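Local coordinates for protein beta-agarase (Persicobacter, PDB 6AII) that probably hydrolyses the beta-1,4 linkages of agarose, releasing neoagarobiose, as a calcium-binding GH16 family beta-agarase, at residues M280-N285 with D316-Y321. Residues are numbered along the deposited sequence; the frame is centred on the assembly and turned at random.
Sequences MKLIIN and DWIRVY. With CA (calcium ion), chain B.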
ATOM      1  N   MET A 280      -0.942 -14.123  -2.251  1.00 22.39           N
ATOM      2  CA  MET A 280      -0.604 -12.817  -2.745  1.00 21.03           C
ATOM      3  C   MET A 280       0.854 -12.455  -2.471  1.00 20.07           C
ATOM      4  O   MET A 280       1.413 -12.772  -1.394  1.00 22.57           O
ATOM      5  CB  MET A 280      -1.501 -11.763  -2.119  1.00 20.44           C
ATOM      6  CG  MET A 280      -2.948 -11.990  -2.405  1.00 23.04           C
ATOM      7  SD  MET A 280      -3.953 -10.591  -1.780  1.00 22.31           S
ATOM      8  CE  MET A 280      -5.578 -11.264  -2.085  1.00 22.27           C
ATOM      9  N   LYS A 281       1.430 -11.694  -3.422  1.00 19.30           N
ATOM     10  CA  LYS A 281       2.748 -11.058  -3.212  1.00 17.84           C
ATOM     11  C   LYS A 281       2.483  -9.676  -2.583  1.00 18.90           C
ATOM     12  O   LYS A 281       1.412  -9.118  -2.847  1.00 20.04           O
ATOM     13  CB  LYS A 281       3.534 -10.865  -4.499  1.00 19.67           C
ATOM     14  CG  LYS A 281       4.020 -12.190  -5.103  1.00 21.13           C
ATOM     15  CD  LYS A 281       4.778 -12.003  -6.378  1.00 24.53           C
ATOM     16  CE  LYS A 281       5.263 -13.344  -6.909  1.00 28.46           C
ATOM     17  NZ  LYS A 281       6.121 -13.099  -8.094  1.00 29.98           N
ATOM     18  N   LEU A 282       3.455  -9.196  -1.810  1.00 19.20           N
ATOM     19  CA  LEU A 282       3.405  -7.846  -1.248  1.00 19.30           C
ATOM     20  C   LEU A 282       4.137  -6.919  -2.222  1.00 19.48           C
ATOM     21  O   LEU A 282       5.249  -7.195  -2.695  1.00 20.94           O
ATOM     22  CB  LEU A 282       4.055  -7.881   0.139  1.00 19.92           C
ATOM     23  CG  LEU A 282       4.181  -6.529   0.846  1.00 20.30           C
ATOM     24  CD1 LEU A 282       2.822  -5.989   1.206  1.00 19.88           C
ATOM     25  CD2 LEU A 282       5.042  -6.704   2.090  1.00 22.41           C
ATOM     26  N   ILE A 283       3.531  -5.739  -2.468  1.00 19.80           N
ATOM     27  CA  ILE A 283       4.083  -4.735  -3.298  1.00 19.88           C
ATOM     28  C   ILE A 283       4.177  -3.447  -2.462  1.00 19.44           C
ATOM     29  O   ILE A 283       3.191  -3.072  -1.803  1.00 18.59           O
ATOM     30  CB  ILE A 283       3.200  -4.545  -4.568  1.00 21.71           C
ATOM     31  CG1 ILE A 283       3.031  -5.891  -5.299  1.00 25.00           C
ATOM     32  CG2 ILE A 283       3.762  -3.454  -5.472  1.00 21.22           C
ATOM     33  CD1 ILE A 283       2.348  -5.840  -6.636  1.00 30.20           C
ATOM     34  N   ILE A 284       5.328  -2.805  -2.507  1.00 18.39           N
ATOM     35  CA  ILE A 284       5.493  -1.461  -1.905  1.00 18.14           C
ATOM     36  C   ILE A 284       6.079  -0.560  -2.993  1.00 18.22           C
ATOM     37  O   ILE A 284       7.085  -0.876  -3.601  1.00 19.23           O
ATOM     38  CB  ILE A 284       6.399  -1.468  -0.681  1.00 21.12           C
ATOM     39  CG1 ILE A 284       5.919  -2.527   0.311  1.00 26.87           C
ATOM     40  CG2 ILE A 284       6.412  -0.056  -0.099  1.00 20.92           C
ATOM     41  CD1 ILE A 284       6.612  -2.436   1.650  1.00 30.01           C
ATOM     42  N   ASN A 285       5.387   0.531  -3.276  1.00 18.42           N
ATOM     43  CA  ASN A 285       5.857   1.347  -4.371  1.00 20.60           C
ATOM     44  C   ASN A 285       5.388   2.792  -4.216  1.00 19.13           C
ATOM     45  O   ASN A 285       4.484   3.123  -3.415  1.00 18.90           O
ATOM     46  CB  ASN A 285       5.382   0.839  -5.744  1.00 21.16           C
ATOM     47  CG  ASN A 285       3.941   1.213  -6.051  1.00 25.44           C
ATOM     48  OD1 ASN A 285       3.018   0.614  -5.538  1.00 28.76           O
ATOM     49  ND2 ASN A 285       3.702   2.206  -6.887  1.00 30.17           N
ATOM     50  N   ASP A 316      10.896   1.112   7.417  1.00 15.77           N
ATOM     51  CA  ASP A 316      11.757   0.669   8.547  1.00 16.17           C
ATOM     52  C   ASP A 316      11.716  -0.837   8.675  1.00 18.47           C
ATOM     53  O   ASP A 316      12.717  -1.478   9.013  1.00 19.45           O
ATOM     54  CB  ASP A 316      11.264   1.355   9.817  1.00 19.56           C
ATOM     55  CG  ASP A 316      12.122   1.091  11.043  1.00 20.99           C
ATOM     56  OD1 ASP A 316      13.329   0.758  10.875  1.00 19.91           O
ATOM     57  OD2 ASP A 316      11.569   1.250  12.164  1.00 20.58           O
ATOM     58  N   TRP A 317      10.542  -1.423   8.505  1.00 16.90           N
ATOM     59  CA  TRP A 317      10.419  -2.866   8.597  1.00 18.23           C
ATOM     60  C   TRP A 317       9.104  -3.325   7.959  1.00 16.46           C
ATOM     61  O   TRP A 317       8.129  -2.551   7.832  1.00 18.52           O
ATOM     62  CB  TRP A 317      10.525  -3.388  10.057  1.00 16.42           C
ATOM     63  CG  TRP A 317       9.714  -2.762  11.148  1.00 16.34           C
ATOM     64  CD1 TRP A 317      10.233  -1.943  12.089  1.00 17.74           C
ATOM     65  CD2 TRP A 317       8.335  -2.934  11.488  1.00 16.95           C
ATOM     66  NE1 TRP A 317       9.314  -1.642  13.051  1.00 18.35           N
ATOM     67  CE2 TRP A 317       8.135  -2.237  12.712  1.00 17.73           C
ATOM     68  CE3 TRP A 317       7.260  -3.640  10.908  1.00 19.28           C
ATOM     69  CZ2 TRP A 317       6.906  -2.195  13.333  1.00 18.43           C
ATOM     70  CZ3 TRP A 317       6.018  -3.559  11.510  1.00 18.42           C
ATOM     71  CH2 TRP A 317       5.854  -2.861  12.720  1.00 18.53           C
ATOM     72  N   ILE A 318       9.072  -4.589   7.579  1.00 17.11           N
ATOM     73  CA  ILE A 318       7.911  -5.318   7.174  1.00 17.13           C
ATOM     74  C   ILE A 318       7.883  -6.557   8.064  1.00 18.32           C
ATOM     75  O   ILE A 318       8.925  -7.238   8.152  1.00 18.76           O
ATOM     76  CB  ILE A 318       7.951  -5.741   5.692  1.00 19.46           C
ATOM     77  CG1 ILE A 318       8.056  -4.534   4.771  1.00 19.35           C
ATOM     78  CG2 ILE A 318       6.807  -6.654   5.353  1.00 20.41           C
ATOM     79  CD1 ILE A 318       8.495  -4.889   3.372  1.00 19.64           C
ATOM     80  N   ARG A 319       6.713  -6.891   8.613  1.00 19.00           N
ATOM     81  CA  ARG A 319       6.622  -8.164   9.410  1.00 20.16           C
ATOM     82  C   ARG A 319       5.321  -8.856   9.058  1.00 19.97           C
ATOM     83  O   ARG A 319       4.275  -8.246   8.832  1.00 19.10           O
ATOM     84  CB  ARG A 319       6.766  -7.907  10.910  1.00 19.33           C
ATOM     85  CG  ARG A 319       5.612  -7.116  11.535  1.00 18.27           C
ATOM     86  CD  ARG A 319       5.928  -6.777  12.979  1.00 19.18           C
ATOM     87  NE  ARG A 319       4.796  -6.197  13.652  1.00 18.37           N
ATOM     88  CZ  ARG A 319       4.561  -6.158  14.945  1.00 18.46           C
ATOM     89  NH1 ARG A 319       5.363  -6.833  15.783  1.00 20.33           N
ATOM     90  NH2 ARG A 319       3.579  -5.381  15.408  1.00 18.42           N
ATOM     91  N   VAL A 320       5.420 -10.188   8.980  1.00 18.00           N
ATOM     92  CA  VAL A 320       4.333 -11.054   8.636  1.00 17.85           C
ATOM     93  C   VAL A 320       4.228 -12.182   9.678  1.00 19.12           C
ATOM     94  O   VAL A 320       5.281 -12.737  10.013  1.00 19.47           O
ATOM     95  CB  VAL A 320       4.498 -11.636   7.229  1.00 17.97           C
ATOM     96  CG1 VAL A 320       3.434 -12.637   6.927  1.00 19.45           C
ATOM     97  CG2 VAL A 320       4.461 -10.499   6.186  1.00 19.52           C
ATOM     98  N   TYR A 321       3.018 -12.420  10.139  1.00 19.32           N
ATOM     99  CA  TYR A 321       2.789 -13.501  11.129  1.00 18.95           C
ATOM    100  C   TYR A 321       1.596 -14.346  10.681  1.00 20.95           C
ATOM    101  O   TYR A 321       0.621 -13.877  10.135  1.00 18.92           O
ATOM    102  CB  TYR A 321       2.510 -12.994  12.542  1.00 19.51           C
ATOM    103  CG  TYR A 321       3.552 -12.131  13.192  1.00 19.92           C
ATOM    104  CD1 TYR A 321       3.609 -10.760  12.932  1.00 20.67           C
ATOM    105  CD2 TYR A 321       4.485 -12.645  14.063  1.00 18.92           C
ATOM    106  CE1 TYR A 321       4.555  -9.953  13.524  1.00 19.38           C
ATOM    107  CE2 TYR A 321       5.443 -11.835  14.629  1.00 20.18           C
ATOM    108  CZ  TYR A 321       5.456 -10.476  14.414  1.00 20.26           C
ATOM    109  OH  TYR A 321       6.403  -9.716  15.038  1.00 20.82           O
TER
HETATM  110 CA    CA B 501      14.924  -0.845  10.333  1.00 20.34          CA
HETATM  111  O   HOH W   1      16.046   0.714  11.957  1.00 24.33           O
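Ile318 meets Leu282 and Ile284 tip to tip, its two branches reaching across from one strand to methyls of another. From CB, which is directed at strand 280-287, the short branch CG2 ends 3.7 Å from Leu282 CD2. With CG1 anti to the carbonyl carbon (chi1 -60°), the longer branch leaves beside the backbone N and heads for Ile284: CG1 lies 4.0 Å from Ile284 CD1, and the terminal CD1 closes to 3.5 Å of that same methyl. Ile318 CD1 also comes within 4.1 Å of Leu282 CD2, so the long branch touches both side chains, which are alternate residues on one face of their strand. Everything that touches is buried and apolar, and the backbones stay well apart, with Leu282 CA 9.9 Å from Ile318 CA. This is the face-to-face packing of the GH16 beta-jelly-roll sandwich: strand 280-287 runs between strands 97-110 and 132-139 in one sheet, while 312-325 pairs with 118-125 in the other. Cut back to an alanine, Ile318 loses CG2, CG1 and CD1, which is likely to leave the methyl ends of Leu282 and Ile284 without a partner and open a gap between the sheets. Nearby, a classic beta bulge sets Asp316 and Trp317 opposite the single residue Arg123. There Asp316 binds the calcium ion through O and, at 2.3 Å, through OD1, with Asp5, Asp30, Asn32, Gly74 and a water completing the site; its OD2 forms a salt bridge with Arg123. Farther along, Arg319 NH2 forms a salt bridge with Glu121, and NH1 donates a weak, bent hydrogen bond to Tyr321 OH (131°).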